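Local coordinates for protein putative beta-glucosidase (Bifidobacterium adolescentis, PDB 5WAB) that hydrolyses beta-glucosidic linkages as a glycoside hydrolase family 3 enzyme, and probably also releases a terminal alpha-L-arabinopyranosyl unit from ginsenoside Rb2, at residues K17-S22 with Q30-K35; H237-S242 with P252-D257; I334-E339 with T360-T365; G465-W470 with A481-G486. One frame throughout, in Å; residues are numbered along the deposited sequence.

Interaction 1: residues K17-S22 with Q30-K35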
loop_
_atom_site.group_PDB
_atom_site.type_symbol
_atom_site.label_atom_id
_atom_site.label_comp_id
_atom_site.label_asym_id
_atom_site.label_seq_id
_atom_site.Cartn_x
_atom_site.Cartn_y
_atom_site.Cartn_z
ATOM N N LYS A 17 -12.698 -30.811 -15.075
ATOM C CA LYS A 17 -12.684 -30.160 -13.770
ATOM C C LYS A 17 -11.260 -29.923 -13.289
ATOM O O LYS A 17 -10.913 -28.817 -12.851
ATOM C CB LYS A 17 -13.436 -31.011 -12.748
ATOM C CG LYS A 17 -14.924 -31.117 -12.957
ATOM C CD LYS A 17 -15.522 -31.959 -11.842
ATOM C CE LYS A 17 -16.979 -32.239 -12.074
ATOM N NZ LYS A 17 -17.535 -33.113 -11.006
ATOM N N ALA A 18 -10.416 -30.956 -13.365
ATOM C CA ALA A 18 -9.044 -30.833 -12.886
ATOM C C ALA A 18 -8.237 -29.848 -13.717
ATOM O O ALA A 18 -7.357 -29.168 -13.178
ATOM C CB ALA A 18 -8.359 -32.198 -12.872
ATOM N N SER A 19 -8.515 -29.744 -15.021
ATOM C CA SER A 19 -7.747 -28.807 -15.834
ATOM C C SER A 19 -7.999 -27.370 -15.401
ATOM O O SER A 19 -7.100 -26.529 -15.497
ATOM C CB SER A 19 -8.068 -28.977 -17.323
ATOM O OG SER A 19 -9.401 -28.612 -17.621
ATOM N N LEU A 20 -9.205 -27.075 -14.910
ATOM C CA LEU A 20 -9.521 -25.717 -14.490
ATOM C C LEU A 20 -8.692 -25.265 -13.294
ATOM O O LEU A 20 -8.598 -24.059 -13.044
ATOM C CB LEU A 20 -11.006 -25.607 -14.146
ATOM C CG LEU A 20 -12.009 -25.678 -15.291
ATOM C CD1 LEU A 20 -13.400 -25.513 -14.720
ATOM C CD2 LEU A 20 -11.732 -24.616 -16.342
ATOM N N THR A 21 -8.094 -26.199 -12.557
ATOM C CA THR A 21 -7.343 -25.870 -11.355
ATOM C C THR A 21 -5.909 -25.440 -11.652
ATOM O O THR A 21 -5.103 -25.320 -10.715
ATOM C CB THR A 21 -7.367 -27.058 -10.388
ATOM O OG1 THR A 21 -6.649 -28.161 -10.951
ATOM C CG2 THR A 21 -8.806 -27.487 -10.151
ATOM N N SER A 22 -5.584 -25.211 -12.924
ATOM C CA SER A 22 -4.304 -24.652 -13.334
ATOM C C SER A 22 -4.501 -23.973 -14.680
ATOM O O SER A 22 -5.290 -24.432 -15.508
ATOM C CB SER A 22 -3.211 -25.720 -13.430
ATOM O OG SER A 22 -3.479 -26.610 -14.495
ATOM N N GLN A 30 -7.451 -21.714 -17.632
ATOM C CA GLN A 30 -7.653 -22.920 -18.425
ATOM C C GLN A 30 -8.882 -22.739 -19.301
ATOM O O GLN A 30 -9.983 -22.498 -18.799
ATOM C CB GLN A 30 -7.818 -24.148 -17.534
ATOM C CG GLN A 30 -8.132 -25.423 -18.313
ATOM C CD GLN A 30 -7.076 -25.767 -19.367
ATOM O OE1 GLN A 30 -5.885 -25.894 -19.060
ATOM N NE2 GLN A 30 -7.516 -25.933 -20.615
ATOM N N GLY A 31 -8.695 -22.841 -20.605
ATOM C CA GLY A 31 -9.820 -22.750 -21.504
ATOM C C GLY A 31 -10.436 -24.096 -21.816
ATOM O O GLY A 31 -9.759 -24.995 -22.323
ATOM N N VAL A 32 -11.713 -24.253 -21.473
ATOM C CA VAL A 32 -12.511 -25.377 -21.941
ATOM C C VAL A 32 -13.488 -24.777 -22.944
ATOM O O VAL A 32 -14.692 -24.671 -22.674
ATOM C CB VAL A 32 -13.234 -26.092 -20.784
ATOM C CG1 VAL A 32 -13.781 -27.442 -21.240
ATOM C CG2 VAL A 32 -12.312 -26.254 -19.586
ATOM N N GLU A 33 -12.961 -24.336 -24.093
ATOM C CA GLU A 33 -13.780 -23.632 -25.075
ATOM C C GLU A 33 -14.896 -24.509 -25.623
ATOM O O GLU A 33 -15.928 -23.989 -26.064
ATOM C CB GLU A 33 -12.912 -23.101 -26.214
ATOM C CG GLU A 33 -12.177 -21.798 -25.908
ATOM C CD GLU A 33 -10.829 -22.025 -25.243
ATOM O OE1 GLU A 33 -10.468 -23.201 -25.010
ATOM O OE2 GLU A 33 -10.128 -21.026 -24.956
ATOM N N ALA A 34 -14.719 -25.833 -25.608
ATOM C CA ALA A 34 -15.753 -26.724 -26.124
ATOM C C ALA A 34 -17.026 -26.671 -25.293
ATOM O O ALA A 34 -18.087 -27.081 -25.775
ATOM C CB ALA A 34 -15.235 -28.160 -26.179
ATOM N N LYS A 35 -16.946 -26.185 -24.060
ATOM C CA LYS A 35 -18.102 -26.140 -23.180
ATOM C C LYS A 35 -18.336 -24.724 -22.675
ATOM O O LYS A 35 -18.918 -24.523 -21.605
ATOM C CB LYS A 35 -17.949 -27.135 -22.033
ATOM C CG LYS A 35 -17.874 -28.564 -22.551
ATOM C CD LYS A 35 -17.990 -29.588 -21.450
ATOM C CE LYS A 35 -18.087 -30.975 -22.028
ATOM N NZ LYS A 35 -18.207 -31.985 -20.950
HETATM O O HOH W 1 -8.771 -21.674 -14.877
HETATM O O HOH W 2 -4.370 -26.450 -16.880
#

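Interaction 2: residues H237-S242 with P252-D257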
loop_
_atom_site.group_PDB
_atom_site.type_symbol
_atom_site.label_atom_id
_atom_site.label_comp_id
_atom_site.label_asym_id
_atom_site.label_seq_id
_atom_site.Cartn_x
_atom_site.Cartn_y
_atom_site.Cartn_z
ATOM N N HIS A 237 3.579 -26.015 -4.657
ATOM C CA HIS A 237 4.582 -27.073 -4.600
ATOM C C HIS A 237 3.983 -28.471 -4.567
ATOM O O HIS A 237 4.625 -29.417 -5.031
ATOM C CB HIS A 237 5.472 -26.882 -3.368
ATOM C CG HIS A 237 6.260 -25.610 -3.390
ATOM N ND1 HIS A 237 6.464 -24.883 -4.543
ATOM C CD2 HIS A 237 6.856 -24.913 -2.394
ATOM C CE1 HIS A 237 7.172 -23.805 -4.260
ATOM N NE2 HIS A 237 7.420 -23.798 -2.962
ATOM N N ASP A 238 2.782 -28.614 -4.014
ATOM C CA ASP A 238 2.075 -29.889 -3.922
ATOM C C ASP A 238 0.679 -29.682 -4.490
ATOM O O ASP A 238 -0.163 -29.052 -3.842
ATOM C CB ASP A 238 2.009 -30.375 -2.472
ATOM C CG ASP A 238 1.682 -31.848 -2.355
ATOM O OD1 ASP A 238 0.968 -32.385 -3.228
ATOM O OD2 ASP A 238 2.139 -32.470 -1.376
ATOM N N ARG A 239 0.431 -30.215 -5.690
ATOM C CA ARG A 239 -0.848 -29.984 -6.358
ATOM C C ARG A 239 -2.014 -30.420 -5.482
ATOM O O ARG A 239 -2.988 -29.680 -5.313
ATOM C CB ARG A 239 -0.885 -30.713 -7.698
ATOM C CG ARG A 239 -0.022 -30.099 -8.789
ATOM C CD ARG A 239 -0.429 -28.666 -9.109
ATOM N NE ARG A 239 -1.859 -28.516 -9.374
ATOM C CZ ARG A 239 -2.440 -28.730 -10.552
ATOM N NH1 ARG A 239 -1.719 -29.131 -11.591
ATOM N NH2 ARG A 239 -3.750 -28.554 -10.691
ATOM N N VAL A 240 -1.938 -31.629 -4.923
ATOM C CA VAL A 240 -3.047 -32.142 -4.127
ATOM C C VAL A 240 -3.188 -31.353 -2.833
ATOM O O VAL A 240 -4.298 -30.961 -2.447
ATOM C CB VAL A 240 -2.856 -33.647 -3.852
ATOM C CG1 VAL A 240 -4.008 -34.191 -3.027
ATOM C CG2 VAL A 240 -2.732 -34.398 -5.151
ATOM N N ALA A 241 -2.068 -31.080 -2.157
ATOM C CA ALA A 241 -2.131 -30.359 -0.889
ATOM C C ALA A 241 -2.676 -28.950 -1.075
ATOM O O ALA A 241 -3.490 -28.482 -0.270
ATOM C CB ALA A 241 -0.751 -30.320 -0.238
ATOM N N SER A 242 -2.252 -28.263 -2.140
ATOM C CA SER A 242 -2.737 -26.907 -2.384
ATOM C C SER A 242 -4.235 -26.893 -2.650
ATOM O O SER A 242 -4.957 -26.043 -2.118
ATOM C CB SER A 242 -1.981 -26.274 -3.554
ATOM O OG SER A 242 -0.609 -26.098 -3.242
ATOM N N PRO A 252 2.320 -20.680 -12.783
ATOM C CA PRO A 252 1.894 -21.114 -14.113
ATOM C C PRO A 252 1.653 -22.615 -14.096
ATOM O O PRO A 252 2.041 -23.265 -13.125
ATOM C CB PRO A 252 3.084 -20.736 -14.998
ATOM C CG PRO A 252 4.258 -20.890 -14.097
ATOM C CD PRO A 252 3.778 -20.465 -12.721
ATOM N N PRO A 253 0.990 -23.152 -15.114
ATOM C CA PRO A 253 0.743 -24.598 -15.141
ATOM C C PRO A 253 2.045 -25.378 -15.268
ATOM O O PRO A 253 2.844 -25.150 -16.178
ATOM C CB PRO A 253 -0.149 -24.784 -16.374
ATOM C CG PRO A 253 0.163 -23.602 -17.239
ATOM C CD PRO A 253 0.413 -22.474 -16.287
ATOM N N SER A 254 2.249 -26.308 -14.343
ATOM C CA SER A 254 3.343 -27.261 -14.425
ATOM C C SER A 254 2.966 -28.503 -15.219
ATOM O O SER A 254 3.760 -29.449 -15.291
ATOM C CB SER A 254 3.803 -27.644 -13.017
ATOM O OG SER A 254 2.719 -28.143 -12.256
ATOM N N TYR A 255 1.777 -28.507 -15.824
ATOM C CA TYR A 255 1.258 -29.647 -16.581
ATOM C C TYR A 255 1.210 -30.898 -15.705
ATOM O O TYR A 255 1.709 -31.967 -16.062
ATOM C CB TYR A 255 2.065 -29.866 -17.864
ATOM C CG TYR A 255 1.919 -28.695 -18.813
ATOM C CD1 TYR A 255 2.745 -27.582 -18.713
ATOM C CD2 TYR A 255 0.924 -28.681 -19.778
ATOM C CE1 TYR A 255 2.597 -26.502 -19.567
ATOM C CE2 TYR A 255 0.764 -27.605 -20.631
ATOM C CZ TYR A 255 1.603 -26.519 -20.522
ATOM O OH TYR A 255 1.448 -25.447 -21.373
ATOM N N THR A 256 0.561 -30.754 -14.543
ATOM C CA THR A 256 0.428 -31.816 -13.555
ATOM C C THR A 256 -1.022 -31.968 -13.114
ATOM O O THR A 256 -1.289 -32.402 -11.988
ATOM C CB THR A 256 1.316 -31.562 -12.332
ATOM O OG1 THR A 256 1.096 -30.233 -11.840
ATOM C CG2 THR A 256 2.798 -31.753 -12.669
ATOM N N ASP A 257 -1.973 -31.621 -13.988
ATOM C CA ASP A 257 -3.378 -31.812 -13.648
ATOM C C ASP A 257 -3.716 -33.282 -13.468
ATOM O O ASP A 257 -4.704 -33.599 -12.800
ATOM C CB ASP A 257 -4.291 -31.212 -14.713
ATOM C CG ASP A 257 -4.121 -29.727 -14.852
ATOM O OD1 ASP A 257 -3.599 -29.095 -13.908
ATOM O OD2 ASP A 257 -4.514 -29.191 -15.909
#

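Interaction 3: residues I334-E339 with T360-T365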
loop_
_atom_site.group_PDB
_atom_site.type_symbol
_atom_site.label_atom_id
_atom_site.label_comp_id
_atom_site.label_asym_id
_atom_site.label_seq_id
_atom_site.Cartn_x
_atom_site.Cartn_y
_atom_site.Cartn_z
ATOM N N ILE A 334 15.706 29.728 -12.946
ATOM C CA ILE A 334 15.701 28.400 -12.353
ATOM C C ILE A 334 16.951 27.654 -12.787
ATOM O O ILE A 334 17.368 27.731 -13.952
ATOM C CB ILE A 334 14.427 27.632 -12.757
ATOM C CG1 ILE A 334 13.186 28.526 -12.702
ATOM C CG2 ILE A 334 14.228 26.418 -11.858
ATOM C CD1 ILE A 334 12.894 29.053 -11.310
ATOM N N ALA A 335 17.560 26.953 -11.847
ATOM C CA ALA A 335 18.644 26.025 -12.133
ATOM C C ALA A 335 18.166 24.626 -11.786
ATOM O O ALA A 335 17.938 24.316 -10.613
ATOM C CB ALA A 335 19.896 26.376 -11.341
ATOM N N VAL A 336 18.009 23.783 -12.795
ATOM C CA VAL A 336 17.564 22.414 -12.586
ATOM C C VAL A 336 18.797 21.522 -12.633
ATOM O O VAL A 336 19.534 21.516 -13.627
ATOM C CB VAL A 336 16.514 21.997 -13.627
ATOM C CG1 VAL A 336 16.160 20.532 -13.456
ATOM C CG2 VAL A 336 15.271 22.869 -13.504
ATOM N N ILE A 337 19.038 20.790 -11.544
ATOM C CA ILE A 337 20.215 19.942 -11.396
ATOM C C ILE A 337 19.772 18.539 -11.006
ATOM O O ILE A 337 18.887 18.368 -10.163
ATOM C CB ILE A 337 21.207 20.509 -10.355
ATOM C CG1 ILE A 337 21.663 21.914 -10.750
ATOM C CG2 ILE A 337 22.418 19.602 -10.202
ATOM C CD1 ILE A 337 22.615 22.525 -9.761
ATOM N N GLY A 338 20.393 17.537 -11.620
ATOM C CA GLY A 338 20.072 16.147 -11.305
ATOM C C GLY A 338 19.540 15.440 -12.536
ATOM O O GLY A 338 18.594 15.888 -13.185
ATOM N N GLU A 339 20.164 14.302 -12.854
ATOM C CA GLU A 339 19.808 13.541 -14.048
ATOM C C GLU A 339 18.368 13.036 -14.000
ATOM O O GLU A 339 17.798 12.715 -15.048
ATOM C CB GLU A 339 20.788 12.377 -14.227
ATOM C CG GLU A 339 20.619 11.576 -15.510
ATOM C CD GLU A 339 20.725 12.439 -16.748
ATOM O OE1 GLU A 339 21.554 13.374 -16.752
ATOM O OE2 GLU A 339 19.987 12.179 -17.722
ATOM N N THR A 360 6.398 12.647 -20.273
ATOM C CA THR A 360 7.152 13.880 -20.478
ATOM C C THR A 360 7.927 14.195 -19.210
ATOM O O THR A 360 7.337 14.340 -18.134
ATOM C CB THR A 360 6.229 15.046 -20.852
ATOM O OG1 THR A 360 5.545 14.750 -22.077
ATOM C CG2 THR A 360 7.027 16.334 -21.022
ATOM N N SER A 361 9.244 14.314 -19.339
ATOM C CA SER A 361 10.088 14.563 -18.185
ATOM C C SER A 361 9.828 15.956 -17.616
ATOM O O SER A 361 9.107 16.776 -18.190
ATOM C CB SER A 361 11.558 14.412 -18.565
ATOM O OG SER A 361 11.954 15.445 -19.450
ATOM N N PHE A 362 10.448 16.222 -16.468
ATOM C CA PHE A 362 10.308 17.533 -15.849
ATOM C C PHE A 362 10.944 18.610 -16.716
ATOM O O PHE A 362 10.404 19.717 -16.835
ATOM C CB PHE A 362 10.930 17.523 -14.452
ATOM C CG PHE A 362 10.706 18.792 -13.679
ATOM C CD1 PHE A 362 9.457 19.087 -13.155
ATOM C CD2 PHE A 362 11.745 19.690 -13.478
ATOM C CE1 PHE A 362 9.245 20.250 -12.441
ATOM C CE2 PHE A 362 11.538 20.861 -12.764
ATOM C CZ PHE A 362 10.286 21.140 -12.245
ATOM N N LEU A 363 12.081 18.294 -17.345
ATOM C CA LEU A 363 12.741 19.252 -18.227
ATOM C C LEU A 363 11.867 19.589 -19.430
ATOM O O LEU A 363 11.631 20.766 -19.732
ATOM C CB LEU A 363 14.093 18.701 -18.686
ATOM C CG LEU A 363 15.248 18.747 -17.681
ATOM C CD1 LEU A 363 16.536 18.314 -18.355
ATOM C CD2 LEU A 363 15.394 20.135 -17.071
ATOM N N ASP A 364 11.387 18.565 -20.139
ATOM C CA ASP A 364 10.507 18.814 -21.274
ATOM C C ASP A 364 9.212 19.487 -20.846
ATOM O O ASP A 364 8.590 20.195 -21.647
ATOM C CB ASP A 364 10.220 17.511 -22.016
ATOM C CG ASP A 364 11.447 16.953 -22.699
ATOM O OD1 ASP A 364 12.399 17.729 -22.926
ATOM O OD2 ASP A 364 11.463 15.744 -23.011
ATOM N N THR A 365 8.792 19.298 -19.593
ATOM C CA THR A 365 7.585 19.976 -19.130
ATOM C C THR A 365 7.832 21.470 -18.988
ATOM O O THR A 365 7.032 22.289 -19.454
ATOM C CB THR A 365 7.105 19.380 -17.803
ATOM O OG1 THR A 365 6.769 17.999 -17.982
ATOM C CG2 THR A 365 5.872 20.118 -17.308
#

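Interaction 4: residues G465-W470 with A481-G486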
loop_
_atom_site.group_PDB
_atom_site.type_symbol
_atom_site.label_atom_id
_atom_site.label_comp_id
_atom_site.label_asym_id
_atom_site.label_seq_id
_atom_site.Cartn_x
_atom_site.Cartn_y
_atom_site.Cartn_z
ATOM N N GLY A 465 13.830 23.495 0.851
ATOM C CA GLY A 465 12.608 22.787 0.536
ATOM C C GLY A 465 12.890 21.351 0.148
ATOM O O GLY A 465 13.827 21.089 -0.614
ATOM N N ILE A 466 12.107 20.415 0.683
ATOM C CA ILE A 466 12.261 18.989 0.410
ATOM C C ILE A 466 10.900 18.429 0.024
ATOM O O ILE A 466 9.978 18.389 0.849
ATOM C CB ILE A 466 12.848 18.214 1.596
ATOM C CG1 ILE A 466 14.204 18.791 1.986
ATOM C CG2 ILE A 466 12.966 16.729 1.269
ATOM C CD1 ILE A 466 14.824 18.101 3.164
ATOM N N LEU A 467 10.773 18.005 -1.224
ATOM C CA LEU A 467 9.555 17.401 -1.733
ATOM C C LEU A 467 9.832 15.925 -1.985
ATOM O O LEU A 467 10.690 15.584 -2.806
ATOM C CB LEU A 467 9.091 18.108 -3.008
ATOM C CG LEU A 467 7.710 17.715 -3.522
ATOM C CD1 LEU A 467 6.653 18.100 -2.504
ATOM C CD2 LEU A 467 7.448 18.403 -4.845
ATOM N N GLU A 468 9.150 15.058 -1.242
ATOM C CA GLU A 468 9.251 13.613 -1.434
ATOM C C GLU A 468 8.184 13.192 -2.441
ATOM O O GLU A 468 6.992 13.152 -2.117
ATOM C CB GLU A 468 9.096 12.883 -0.102
ATOM C CG GLU A 468 8.890 11.372 -0.200
ATOM C CD GLU A 468 10.017 10.637 -0.910
ATOM O OE1 GLU A 468 10.057 10.663 -2.159
ATOM O OE2 GLU A 468 10.854 10.019 -0.218
ATOM N N SER A 469 8.609 12.883 -3.666
ATOM C CA SER A 469 7.688 12.580 -4.752
ATOM C C SER A 469 7.612 11.095 -5.077
ATOM O O SER A 469 6.915 10.725 -6.026
ATOM C CB SER A 469 8.077 13.361 -6.015
ATOM O OG SER A 469 9.378 13.021 -6.459
ATOM N N TRP A 470 8.307 10.246 -4.314
ATOM C CA TRP A 470 8.282 8.795 -4.476
ATOM C C TRP A 470 8.453 8.371 -5.929
ATOM O O TRP A 470 9.447 8.720 -6.574
ATOM C CB TRP A 470 6.974 8.226 -3.923
ATOM C CG TRP A 470 6.737 8.547 -2.485
ATOM C CD1 TRP A 470 5.843 9.444 -1.988
ATOM C CD2 TRP A 470 7.396 7.966 -1.352
ATOM N NE1 TRP A 470 5.904 9.462 -0.616
ATOM C CE2 TRP A 470 6.849 8.563 -0.201
ATOM C CE3 TRP A 470 8.398 7.001 -1.201
ATOM C CZ2 TRP A 470 7.268 8.231 1.088
ATOM C CZ3 TRP A 470 8.814 6.670 0.075
ATOM C CH2 TRP A 470 8.249 7.285 1.205
ATOM N N ALA A 481 5.537 20.158 -12.101
ATOM C CA ALA A 481 5.458 21.567 -12.465
ATOM C C ALA A 481 4.298 22.255 -11.761
ATOM O O ALA A 481 4.436 23.388 -11.279
ATOM C CB ALA A 481 5.325 21.709 -13.981
ATOM N N ASP A 482 3.150 21.578 -11.676
ATOM C CA ASP A 482 1.971 22.171 -11.048
ATOM C C ASP A 482 2.181 22.402 -9.555
ATOM O O ASP A 482 1.716 23.408 -9.007
ATOM C CB ASP A 482 0.756 21.276 -11.285
ATOM C CG ASP A 482 0.302 21.279 -12.727
ATOM O OD1 ASP A 482 0.872 22.046 -13.533
ATOM O OD2 ASP A 482 -0.622 20.505 -13.058
ATOM N N VAL A 483 2.879 21.493 -8.881
ATOM C CA VAL A 483 3.083 21.640 -7.445
ATOM C C VAL A 483 4.196 22.639 -7.158
ATOM O O VAL A 483 4.033 23.559 -6.350
ATOM C CB VAL A 483 3.376 20.271 -6.806
ATOM C CG1 VAL A 483 3.815 20.449 -5.361
ATOM C CG2 VAL A 483 2.148 19.369 -6.890
ATOM N N ILE A 484 5.336 22.476 -7.831
ATOM C CA ILE A 484 6.505 23.308 -7.561
ATOM C C ILE A 484 6.219 24.765 -7.899
ATOM O O ILE A 484 6.686 25.682 -7.210
ATOM C CB ILE A 484 7.720 22.765 -8.337
ATOM C CG1 ILE A 484 8.144 21.409 -7.766
ATOM C CG2 ILE A 484 8.871 23.760 -8.327
ATOM C CD1 ILE A 484 9.213 20.705 -8.576
ATOM N N PHE A 485 5.428 25.006 -8.941
ATOM C CA PHE A 485 5.125 26.362 -9.374
ATOM C C PHE A 485 3.759 26.832 -8.907
ATOM O O PHE A 485 3.277 27.870 -9.372
ATOM C CB PHE A 485 5.253 26.472 -10.890
ATOM C CG PHE A 485 6.661 26.325 -11.370
ATOM C CD1 PHE A 485 7.520 27.411 -11.375
ATOM C CD2 PHE A 485 7.142 25.096 -11.775
ATOM C CE1 PHE A 485 8.824 27.279 -11.798
ATOM C CE2 PHE A 485 8.446 24.956 -12.197
ATOM C CZ PHE A 485 9.289 26.050 -12.211
ATOM N N GLY A 486 3.121 26.086 -8.011
ATOM C CA GLY A 486 1.976 26.598 -7.297
ATOM C C GLY A 486 0.661 26.535 -8.029
ATOM O O GLY A 486 -0.309 27.145 -7.567
#

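Interaction 1: residues K17-S22 with Q30-K35
Gln30 reaches Ser19 by swinging CG away from its own backbone N (chi1 176°) and then bending at the next bond (chi2 57°). This lays CB and CG against a type I beta turn, Ser19 to Ser22, at the C-terminal part of helix 14-19. The aliphatic part does the touching. Gln30 CG lies 3.2 Å from Ser19 O, and its CB is 3.3 Å from Ser22 O. Ser19 OG also faces Gln30 CG, but its bond goes to Glu16 O.

The amide folds back on its own segment. Gln30 NE2 donates to Gly31 O (3.0 Å), arriving above the carbonyl plane and not on a lone pair. OE1 then points to a water that also bonds Ser22 OG, which in turn pairs with Asp257. Another water joins Leu20 O to Gln30 N. With an alanine here, the water at Ser22 would probably lose its partner across the contact, and the turn the part of its cover that CG gives at Ser19.

The contact folds the loop that leads to strand 41-44 back on the helix end. Its apolar side is a pair of branches crossing at about a right angle, Leu20 CD2 and Val32 CG2, 3.7 Å apart.

Interaction 2: residues H237-S242 with P252-D257
The guanidinium of Arg239 meets Thr256 and Asp257 at its edge, with Thr256 OG1 and Asp257 OD1 both close to its plane. The carboxylate of Asp257 is turned 84° from that plane, so the flat groups stand nearly upright to each other. Both end nitrogens converge on one oxygen: Arg239 NH1 is 3.0 Å from Asp257 OD1, and Arg239 NH2 is 3.3 Å from the same atom. NH1 meets the anti lone pair of OD1. NH2 also comes in on the anti side, but 28° out of the carboxylate plane.

NH1 has a second acceptor, Thr256 OG1, also at 3.0 Å. That hydroxyl donates a hydrogen bond to Ser254 OG (2.7 Å from Thr256 OG1), itself paired with Glu250. In Arg239, chi1 (-73°) sets CG beside the backbone N, 3.3 Å from Thr256 OG1, and the bends at chi2 and chi3 turn the guanidinium toward Thr256 and Asp257. A leucine in place of Arg239 would probably leave the Asp257 carboxylate without its charged mate and Thr256 OG1 without its donor. Ser22 OG also bonds Asp257 OD1.

Arg239 opens helix 239-245, with Asp238 as its N-cap through a weak bond from Ala241 N. This helix follows strand 228-230 of the barrel's parallel sheet. The salt bridge ties its first turn to the start of helix 257-265, where Arg239 also packs on Gln259 and Ile260.

Interaction 3: residues I334-E339 with T360-T365
Val336 of strand 334-337 meets Leu363 and Phe362 at the start of helix 362-368. Strand, helix and the neighbouring parallel strand 373-376 form a beta-alpha-beta crossover in the C-terminal domain.

The apolar contacts come first. Val336 CG1 lies 3.7 Å from Leu363 CD2, and the two side chains slide past each other in opposite directions. Leu363 sets CG beside its backbone N (chi1 -76°), and its end then comes nearer to the strand than its first bond suggests. The other branch, Val336 CG2, meets the edge of the Phe362 ring near its plane, 4.3 Å from CE2. One valine thus serves both residues, a branch to each. Val336 and Leu363 both also rest on Phe375, while the Phe362 ring meets that of Phe407.

The side-chain polar bonds of segment 360-365 lie within it. Ser361 is the N-cap, and its OG accepts from Asp364 N at 3.2 Å along an almost straight line (173°). Ser361 O takes two donors from opposite faces of its plane: Thr365 N, 2.9 Å away, and Thr365 OG1, 2.6 Å away. These bonds close the first turn of the helix.

Between strand and helix there is neither charge nor polar pairing. The contact therefore depends on shape and on burying Val336 and the Phe362 ring edge, while Leu363 stays partly exposed, and little in it fixes direction beyond the fit of the branches.

Interaction 4: residues G465-W470 with A481-G486
Leu467 of strand 465-468 packs on Val483 and Ile484 of helix 476-484, a helix laid against the mixed sheet of the C-terminal alpha/beta domain. The strand runs between 317-321, antiparallel to it, and 444-449, parallel to it.

The close part is small and rests on one methyl. Leu467 CD2 is 4.2 Å from Val483 CG1 and also 4.2 Å from Ile484 CG1, so it sits against two successive residues of the helix. The leucine gets there with CG opposite its backbone N (chi1 -171°), reaching out from the sheet toward the helix. Even here the spacing is ordinary, and only 88 Å² is buried. Neighbours add to the packing: Leu318 touches Leu467, Ile313 touches Val483 and Val447 touches Ile484.

The looser part lies away from the strand. Asp482, which makes no contact with the strand segment, is partly exposed and forms a salt bridge with Arg369. Gly486, past the helix end, is partly exposed too. Val483 O bonds to the hydroxyl of Tyr548.

Past the end of the strand the segment folds on itself. Trp470 N donates to Glu468 OE1 (2.8 Å) on the anti side of the carboxylate, tilted 30° out of its plane, and Asn450 holds OE2. A bend at chi2 (59°) turns that carboxylate. Glu468 CG lies 3.4 Å above one face of the Trp470 ring, offset toward the rim.

Along the chain the four contacts follow one another, and none nests in or crosses another. Interaction 1 closes a seven-residue loop near the N terminus, and interaction 2 closes a nine-residue excursion that includes the last residues of helix 239-245. They touch where Ser22 OG meets Asp257 OD1, so the N-terminal segment is joined to the barrel domain. Interaction 3 closes a 20-residue loop without helix or strand, and interaction 4 closes a ten-residue connection that includes the first residues of helix 476-484. These two share the six-stranded sheet, and Phe362 packs on Ala481, Ile484 and Phe485. The two pairs lie far apart, with nearest atoms at least about 30 Å from each other.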